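Local coordinates for protein pyruvate formate-lyase 2 (Archaeoglobus fulgidus, PDB 2F3O) that belongs to the glycyl radical enzymes and is of unknown exact function, probably acting as a lyase or dehydratase related to pyruvate formate-lyase, at residues Y325-Q333 / W753-S761; V13-V21 / E97-E105. All coordinates share one frame; numbering follows the deposited sequence.

Starting from the N terminus, contact 2 closes first: it joins segment 13-21, which carries the short strand 18-19, to the loop at 97-105, just ahead of helix 105-119. Contact 1 then closes a far longer loop, bringing the link between helix 322-325 and strand 334-338 against the C-terminal segment 753-761 (strand 754-756 and a short 3-10 turn), with 419 residues lying between them. The two closures are in series, neither nested nor crossed, and their centres lie about 15 Å apart. They are nevertheless joined through Asn99 of contact 2, which probably hydrogen-bonds to both Gln329 and Glu759 of contact 1. The N-terminal part of the fold is thus tied to the C-terminal segment.

Contact 1. Residues Y325-Q333 / W753-S761; sequences YFSGQATNQ and WSAYFVELS
Gly328 and Leu760 bring the two backbones closest, with 4.9 Å between their CA atoms. From there the chains run in opposite senses and diverge, Asn332 lying 7.2 Å from Trp753, CA to CA. Glycine suits the positive phi at 328, and its bare CA takes Leu760 CD2 against it. Neighbouring Ser327 and Gly328 receive bonds from the two ends of 753-761: Ser761 N donates to Ser327 OG at 3.1 Å, and Trp753 NE1 to Gly328 O at 3.2 Å, the acceptor near the indole plane, the donor above the carbonyl plane. Small Ala330 brings CB to 3.7 Å from Trp753 NE1. The Asn332 amide stands almost upright to the indole, 84° between planes, with OD1 3.1 Å from Trp753 CB; OD1 bonds to Gln366 and ND2 to a glycerol, probably from the crystallisation liquor. Gln329, extended beyond CG, stacks its amide on the Glu759 carboxylate, which a bend at chi2 (-70°) brings over it, planes 4° apart; Asn99 holds both polar ends. Trp753 directly follows Gly752, the predicted radical site, which carries no radical here. Giving its buried indole N-H to a backbone carbonyl probably helps to fix the glycyl radical loop.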
loop_
_atom_site.group_PDB
_atom_site.type_symbol
_atom_site.label_atom_id
_atom_site.label_comp_id
_atom_site.label_asym_id
_atom_site.label_seq_id
_atom_site.Cartn_x
_atom_site.Cartn_y
_atom_site.Cartn_z
ATOM N N TYR A 325 -36.685 14.881 20.008
ATOM C CA TYR A 325 -36.118 14.610 18.692
ATOM C C TYR A 325 -36.235 13.139 18.337
ATOM O O TYR A 325 -36.144 12.770 17.169
ATOM C CB TYR A 325 -34.661 15.046 18.619
ATOM C CG TYR A 325 -34.429 16.539 18.646
ATOM C CD1 TYR A 325 -34.345 17.227 19.847
ATOM C CD2 TYR A 325 -34.254 17.264 17.466
ATOM C CE1 TYR A 325 -34.115 18.617 19.880
ATOM C CE2 TYR A 325 -34.002 18.655 17.491
ATOM C CZ TYR A 325 -33.947 19.319 18.703
ATOM O OH TYR A 325 -33.710 20.665 18.763
ATOM N N PHE A 326 -36.452 12.296 19.343
ATOM C CA PHE A 326 -36.567 10.851 19.106
ATOM C C PHE A 326 -37.759 10.203 19.830
ATOM O O PHE A 326 -37.624 9.107 20.387
ATOM C CB PHE A 326 -35.260 10.132 19.478
ATOM C CG PHE A 326 -34.053 10.655 18.752
ATOM C CD1 PHE A 326 -33.228 11.613 19.330
ATOM C CD2 PHE A 326 -33.755 10.215 17.482
ATOM C CE1 PHE A 326 -32.127 12.113 18.646
ATOM C CE2 PHE A 326 -32.659 10.709 16.801
ATOM C CZ PHE A 326 -31.848 11.656 17.382
ATOM N N SER A 327 -38.918 10.869 19.792
ATOM C CA SER A 327 -40.113 10.454 20.546
ATOM C C SER A 327 -40.663 9.132 20.058
ATOM O O SER A 327 -40.603 8.836 18.870
ATOM C CB SER A 327 -41.221 11.503 20.411
ATOM O OG SER A 327 -42.021 11.566 21.580
ATOM N N GLY A 328 -41.194 8.330 20.966
ATOM C CA GLY A 328 -41.794 7.082 20.556
ATOM C C GLY A 328 -40.979 5.864 20.871
ATOM O O GLY A 328 -41.112 4.839 20.200
ATOM N N GLN A 329 -40.137 5.992 21.891
ATOM C CA GLN A 329 -39.390 4.866 22.454
ATOM C C GLN A 329 -38.577 4.098 21.414
ATOM O O GLN A 329 -38.738 2.885 21.235
ATOM C CB GLN A 329 -40.330 3.925 23.201
ATOM C CG GLN A 329 -41.058 4.589 24.343
ATOM C CD GLN A 329 -41.989 3.637 25.047
ATOM O OE1 GLN A 329 -42.666 2.821 24.412
ATOM N NE2 GLN A 329 -42.033 3.728 26.371
ATOM N N ALA A 330 -37.723 4.829 20.711
ATOM C CA ALA A 330 -37.049 4.301 19.542
ATOM C C ALA A 330 -35.788 3.563 19.929
ATOM O O ALA A 330 -34.844 4.141 20.459
ATOM C CB ALA A 330 -36.729 5.427 18.616
ATOM N N THR A 331 -35.783 2.264 19.696
ATOM C CA THR A 331 -34.570 1.489 19.878
ATOM C C THR A 331 -34.295 0.775 18.566
ATOM O O THR A 331 -33.249 0.976 17.950
ATOM C CB THR A 331 -34.695 0.483 21.031
ATOM O OG1 THR A 331 -35.864 -0.329 20.849
ATOM C CG2 THR A 331 -34.791 1.217 22.356
ATOM N N ASN A 332 -35.245 -0.063 18.164
ATOM C CA ASN A 332 -35.343 -0.567 16.806
ATOM C C ASN A 332 -34.423 -1.687 16.397
ATOM O O ASN A 332 -33.698 -1.563 15.413
ATOM C CB ASN A 332 -35.357 0.572 15.791
ATOM C CG ASN A 332 -36.619 1.359 15.876
ATOM O OD1 ASN A 332 -37.680 0.810 15.658
ATOM N ND2 ASN A 332 -36.530 2.627 16.242
ATOM N N GLN A 333 -34.459 -2.775 17.161
ATOM C CA GLN A 333 -33.857 -4.016 16.723
ATOM C C GLN A 333 -34.657 -4.482 15.535
ATOM O O GLN A 333 -35.757 -4.971 15.691
ATOM C CB GLN A 333 -33.922 -5.086 17.812
ATOM C CG GLN A 333 -32.971 -4.861 18.959
ATOM C CD GLN A 333 -33.368 -5.643 20.176
ATOM O OE1 GLN A 333 -33.199 -6.859 20.228
ATOM N NE2 GLN A 333 -33.896 -4.949 21.173
ATOM N N TRP A 753 -40.750 3.531 12.262
ATOM C CA TRP A 753 -40.822 2.537 13.338
ATOM C C TRP A 753 -42.134 2.575 14.090
ATOM O O TRP A 753 -42.843 3.577 14.065
ATOM C CB TRP A 753 -39.683 2.743 14.324
ATOM C CG TRP A 753 -39.829 3.879 15.263
ATOM C CD1 TRP A 753 -40.067 3.800 16.599
ATOM C CD2 TRP A 753 -39.700 5.284 14.960
ATOM N NE1 TRP A 753 -40.097 5.058 17.155
ATOM C CE2 TRP A 753 -39.887 5.989 16.171
ATOM C CE3 TRP A 753 -39.451 6.015 13.783
ATOM C CZ2 TRP A 753 -39.838 7.379 16.240
ATOM C CZ3 TRP A 753 -39.401 7.394 13.859
ATOM C CH2 TRP A 753 -39.582 8.060 15.081
ATOM N N SER A 754 -42.437 1.486 14.784
ATOM C CA SER A 754 -43.645 1.396 15.600
ATOM C C SER A 754 -43.519 1.998 16.995
ATOM O O SER A 754 -42.641 1.643 17.772
ATOM C CB SER A 754 -44.080 -0.054 15.731
ATOM O OG SER A 754 -44.677 -0.509 14.533
ATOM N N ALA A 755 -44.417 2.909 17.321
ATOM C CA ALA A 755 -44.512 3.398 18.694
ATOM C C ALA A 755 -45.926 3.222 19.232
ATOM O O ALA A 755 -46.902 3.243 18.465
ATOM C CB ALA A 755 -44.133 4.836 18.751
ATOM N N TYR A 756 -46.040 3.045 20.546
ATOM C CA TYR A 756 -47.350 3.097 21.197
ATOM C C TYR A 756 -47.743 4.559 21.231
ATOM O O TYR A 756 -47.012 5.377 21.786
ATOM C CB TYR A 756 -47.280 2.540 22.612
ATOM C CG TYR A 756 -46.997 1.072 22.656
ATOM C CD1 TYR A 756 -47.763 0.177 21.925
ATOM C CD2 TYR A 756 -45.970 0.574 23.439
ATOM C CE1 TYR A 756 -47.505 -1.178 21.962
ATOM C CE2 TYR A 756 -45.704 -0.776 23.489
ATOM C CZ TYR A 756 -46.474 -1.641 22.751
ATOM O OH TYR A 756 -46.194 -2.972 22.796
ATOM N N PHE A 757 -48.882 4.881 20.623
ATOM C CA PHE A 757 -49.329 6.263 20.459
ATOM C C PHE A 757 -49.208 7.098 21.728
ATOM O O PHE A 757 -48.870 8.278 21.670
ATOM C CB PHE A 757 -50.770 6.290 19.963
ATOM C CG PHE A 757 -51.298 7.668 19.737
ATOM C CD1 PHE A 757 -51.061 8.318 18.541
ATOM C CD2 PHE A 757 -52.033 8.327 20.722
ATOM C CE1 PHE A 757 -51.554 9.611 18.325
ATOM C CE2 PHE A 757 -52.516 9.616 20.520
ATOM C CZ PHE A 757 -52.290 10.254 19.316
ATOM N N VAL A 758 -49.491 6.459 22.863
ATOM C CA VAL A 758 -49.402 7.041 24.208
ATOM C C VAL A 758 -48.008 7.593 24.545
ATOM O O VAL A 758 -47.867 8.584 25.265
ATOM C CB VAL A 758 -49.838 5.968 25.242
ATOM C CG1 VAL A 758 -49.504 6.379 26.683
ATOM C CG2 VAL A 758 -51.314 5.679 25.076
ATOM N N GLU A 759 -46.981 6.978 23.975
ATOM C CA GLU A 759 -45.610 7.373 24.244
ATOM C C GLU A 759 -45.036 8.463 23.333
ATOM O O GLU A 759 -43.875 8.810 23.452
ATOM C CB GLU A 759 -44.728 6.133 24.256
ATOM C CG GLU A 759 -45.288 5.054 25.160
ATOM C CD GLU A 759 -45.202 5.410 26.661
ATOM O OE1 GLU A 759 -45.852 4.712 27.474
ATOM O OE2 GLU A 759 -44.483 6.368 27.046
ATOM N N LEU A 760 -45.855 9.006 22.444
ATOM C CA LEU A 760 -45.452 10.117 21.599
ATOM C C LEU A 760 -45.826 11.425 22.253
ATOM O O LEU A 760 -46.864 11.506 22.876
ATOM C CB LEU A 760 -46.173 10.021 20.270
ATOM C CG LEU A 760 -45.846 8.757 19.495
ATOM C CD1 LEU A 760 -46.834 8.554 18.381
ATOM C CD2 LEU A 760 -44.468 8.919 18.948
ATOM N N SER A 761 -44.998 12.454 22.094
ATOM C CA SER A 761 -45.251 13.781 22.679
ATOM C C SER A 761 -46.461 14.463 22.039
ATOM O O SER A 761 -46.929 14.012 20.999
ATOM C CB SER A 761 -44.019 14.669 22.509
ATOM O OG SER A 761 -43.830 15.009 21.143
#

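Contact 2. Residues V13-V21 / E97-E105; sequences VSKPARLSV and ETNRLMVDE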
loop_
_atom_site.group_PDB
_atom_site.type_symbol
_atom_site.label_atom_id
_atom_site.label_comp_id
_atom_site.label_asym_id
_atom_site.label_seq_id
_atom_site.Cartn_x
_atom_site.Cartn_y
_atom_site.Cartn_z
ATOM N N VAL A 13 -44.779 -8.142 29.598
ATOM C CA VAL A 13 -43.938 -7.018 29.119
ATOM C C VAL A 13 -44.842 -5.802 28.912
ATOM O O VAL A 13 -44.536 -4.915 28.097
ATOM C CB VAL A 13 -43.174 -7.281 27.764
ATOM C CG1 VAL A 13 -41.798 -7.932 27.983
ATOM C CG2 VAL A 13 -44.035 -8.065 26.770
ATOM N N SER A 14 -45.965 -5.779 29.636
ATOM C CA SER A 14 -46.882 -4.641 29.598
ATOM C C SER A 14 -46.850 -3.830 30.887
ATOM O O SER A 14 -47.594 -2.867 31.033
ATOM C CB SER A 14 -48.291 -5.123 29.310
ATOM O OG SER A 14 -48.231 -6.109 28.298
ATOM N N LYS A 15 -45.972 -4.216 31.808
ATOM C CA LYS A 15 -45.812 -3.514 33.074
ATOM C C LYS A 15 -44.951 -2.278 32.833
ATOM O O LYS A 15 -44.220 -2.247 31.846
ATOM C CB LYS A 15 -45.212 -4.462 34.136
ATOM C CG LYS A 15 -43.783 -4.964 33.900
ATOM C CD LYS A 15 -43.473 -6.177 34.811
ATOM C CE LYS A 15 -41.973 -6.479 34.911
ATOM N NZ LYS A 15 -41.288 -5.478 35.779
ATOM N N PRO A 16 -45.063 -1.238 33.700
ATOM C CA PRO A 16 -44.259 -0.001 33.554
ATOM C C PRO A 16 -42.729 -0.202 33.520
ATOM O O PRO A 16 -42.205 -1.130 34.141
ATOM C CB PRO A 16 -44.668 0.835 34.781
ATOM C CG PRO A 16 -45.268 -0.145 35.734
ATOM C CD PRO A 16 -45.971 -1.134 34.859
ATOM N N ALA A 17 -42.035 0.662 32.782
ATOM C CA ALA A 17 -40.601 0.501 32.550
ATOM C C ALA A 17 -39.768 1.140 33.642
ATOM O O ALA A 17 -40.194 2.091 34.292
ATOM C CB ALA A 17 -40.215 1.054 31.201
ATOM N N ARG A 18 -38.569 0.610 33.844
ATOM C CA ARG A 18 -37.665 1.152 34.850
ATOM C C ARG A 18 -36.343 1.701 34.265
ATOM O O ARG A 18 -35.952 1.382 33.143
ATOM C CB ARG A 18 -37.384 0.089 35.912
ATOM C CG ARG A 18 -36.497 -1.037 35.440
ATOM C CD ARG A 18 -36.382 -2.102 36.496
ATOM N NE ARG A 18 -35.247 -3.001 36.306
ATOM C CZ ARG A 18 -34.076 -2.838 36.908
ATOM N NH1 ARG A 18 -33.875 -1.809 37.707
ATOM N NH2 ARG A 18 -33.099 -3.697 36.714
ATOM N N LEU A 19 -35.664 2.552 35.022
ATOM C CA LEU A 19 -34.297 2.883 34.693
ATOM C C LEU A 19 -33.374 1.809 35.286
ATOM O O LEU A 19 -33.198 1.731 36.500
ATOM C CB LEU A 19 -33.944 4.249 35.240
ATOM C CG LEU A 19 -32.564 4.652 34.764
ATOM C CD1 LEU A 19 -32.608 4.903 33.262
ATOM C CD2 LEU A 19 -32.081 5.869 35.508
ATOM N N SER A 20 -32.814 0.969 34.419
ATOM C CA SER A 20 -31.946 -0.140 34.836
ATOM C C SER A 20 -30.497 0.299 35.056
ATOM O O SER A 20 -30.012 1.222 34.419
ATOM C CB SER A 20 -32.007 -1.281 33.830
ATOM O OG SER A 20 -30.983 -2.210 34.078
ATOM N N VAL A 21 -29.794 -0.365 35.954
ATOM C CA VAL A 21 -28.574 0.218 36.450
ATOM C C VAL A 21 -27.435 -0.801 36.548
ATOM O O VAL A 21 -26.262 -0.444 36.547
ATOM C CB VAL A 21 -28.895 0.933 37.778
ATOM C CG1 VAL A 21 -27.919 0.613 38.877
ATOM C CG2 VAL A 21 -29.015 2.411 37.550
ATOM N N GLU A 97 -44.423 12.861 30.923
ATOM C CA GLU A 97 -45.559 12.421 30.101
ATOM C C GLU A 97 -45.281 11.271 29.109
ATOM O O GLU A 97 -46.160 10.454 28.855
ATOM C CB GLU A 97 -46.303 13.609 29.447
ATOM C CG GLU A 97 -45.620 14.258 28.246
ATOM C CD GLU A 97 -46.626 14.785 27.212
ATOM O OE1 GLU A 97 -46.205 15.474 26.246
ATOM O OE2 GLU A 97 -47.838 14.500 27.363
ATOM N N THR A 98 -44.058 11.192 28.584
ATOM C CA THR A 98 -43.674 10.148 27.628
ATOM C C THR A 98 -42.432 9.423 28.111
ATOM O O THR A 98 -41.525 10.047 28.654
ATOM C CB THR A 98 -43.344 10.752 26.255
ATOM O OG1 THR A 98 -42.411 11.829 26.422
ATOM C CG2 THR A 98 -44.597 11.295 25.592
ATOM N N ASN A 99 -42.408 8.110 27.899
ATOM C CA ASN A 99 -41.267 7.243 28.238
ATOM C C ASN A 99 -40.826 7.368 29.696
ATOM O O ASN A 99 -39.665 7.653 30.002
ATOM C CB ASN A 99 -40.103 7.478 27.270
ATOM C CG ASN A 99 -39.100 6.343 27.258
ATOM O OD1 ASN A 99 -39.463 5.167 27.254
ATOM N ND2 ASN A 99 -37.826 6.696 27.242
ATOM N N ARG A 100 -41.794 7.182 30.583
ATOM C CA ARG A 100 -41.562 7.233 32.017
ATOM C C ARG A 100 -40.760 6.021 32.484
ATOM O O ARG A 100 -40.955 4.906 32.013
ATOM C CB ARG A 100 -42.890 7.348 32.782
ATOM C CG ARG A 100 -43.937 6.268 32.453
ATOM C CD ARG A 100 -45.262 6.544 33.159
ATOM N NE ARG A 100 -45.417 7.970 33.453
ATOM C CZ ARG A 100 -46.347 8.473 34.265
ATOM N NH1 ARG A 100 -47.223 7.667 34.866
ATOM N NH2 ARG A 100 -46.398 9.784 34.481
ATOM N N LEU A 101 -39.829 6.265 33.394
ATOM C CA LEU A 101 -38.964 5.219 33.909
ATOM C C LEU A 101 -38.948 5.333 35.418
ATOM O O LEU A 101 -38.601 6.383 35.947
ATOM C CB LEU A 101 -37.539 5.400 33.367
ATOM C CG LEU A 101 -37.292 5.377 31.851
ATOM C CD1 LEU A 101 -35.944 5.988 31.466
ATOM C CD2 LEU A 101 -37.420 3.959 31.335
ATOM N N MET A 102 -39.335 4.273 36.117
ATOM C CA MET A 102 -39.275 4.307 37.568
ATOM C C MET A 102 -37.809 4.250 37.945
ATOM O O MET A 102 -37.046 3.492 37.356
ATOM C CB MET A 102 -39.998 3.118 38.198
ATOM C CG MET A 102 -41.292 2.723 37.533
ATOM S SD MET A 102 -41.905 1.129 38.137
ATOM C CE MET A 102 -40.405 0.141 38.348
ATOM N N VAL A 103 -37.402 5.064 38.905
ATOM C CA VAL A 103 -36.033 4.996 39.378
ATOM C C VAL A 103 -36.006 4.605 40.850
ATOM O O VAL A 103 -36.630 5.255 41.680
ATOM C CB VAL A 103 -35.251 6.310 39.079
ATOM C CG1 VAL A 103 -36.114 7.553 39.307
ATOM C CG2 VAL A 103 -33.975 6.374 39.871
ATOM N N ASP A 104 -35.334 3.496 41.155
ATOM C CA ASP A 104 -35.137 3.071 42.539
ATOM C C ASP A 104 -34.209 4.072 43.226
ATOM O O ASP A 104 -33.059 4.224 42.829
ATOM C CB ASP A 104 -34.529 1.669 42.587
ATOM C CG ASP A 104 -34.174 1.245 43.987
ATOM O OD1 ASP A 104 -32.983 1.279 44.346
ATOM O OD2 ASP A 104 -35.094 0.893 44.738
ATOM N N GLU A 105 -34.700 4.762 44.249
ATOM C CA GLU A 105 -33.941 5.871 44.836
ATOM C C GLU A 105 -32.622 5.460 45.508
ATOM O O GLU A 105 -31.732 6.287 45.687
ATOM C CB GLU A 105 -34.814 6.683 45.795
ATOM C CG GLU A 105 -35.647 5.816 46.718
ATOM C CD GLU A 105 -35.503 6.243 48.158
ATOM O OE1 GLU A 105 -34.801 7.252 48.387
ATOM O OE2 GLU A 105 -36.078 5.577 49.051
HETATM O O HOH W 1 -33.533 1.801 39.470
#
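A single parallel beta bridge, centred on Arg18 and Met102, joins the short N-terminal strand 18-19 to the loop that leads into helix 105-119. Met102 supplies both bonds, as one residue does in each parallel bridge. Its N donates to Ala17 O at 3.0 Å, and its O accepts from Leu19 N at 2.9 Å with a nearly straight N-H...O angle of 171°. One step beyond the bridge, where the next direct bond would fall, a water joins the two backbones, donating a hydrogen bond to Leu19 O and accepting one from Asp104 N.

Leu101 and Leu19 turn to the buried side, where their CD1 atoms meet at 3.9 Å. The other branch of Leu101, CD2, lies against the Arg18 carbonyl, 3.5 Å from Arg18 O, and comes within 4.0 Å of Ala17 CB; a branched aliphatic chain can thus serve several neighbours at once. Met102 lies along the more exposed side. Its flexible thioether chain, bent at chi3 (-38°), brings CE to 3.9 Å from Arg18 CB, while SD faces Pro16 CG at 4.3 Å. The long Arg18 chain, extended from CG to NE, carries its guanidinium away from the loop to the carbonyls of Pro70 and Asn71 and a salt bridge with Glu22.

Because Arg18 uses its own backbone for Pro73 and Ala75, strand 18-19 lies between strand 74-75 and the 97-105 loop. Leu19 and Leu101 pack together on Ala75 and on Ile86 of helix 83-87, and Leu19 also reaches Leu111 of helix 105-119. Asp104 caps the start of that helix, its OD1 accepting a hydrogen bond from Asp107 N, while Val21 stands at the N-cap of helix 22-34, placing the bridge just ahead of two helix starts.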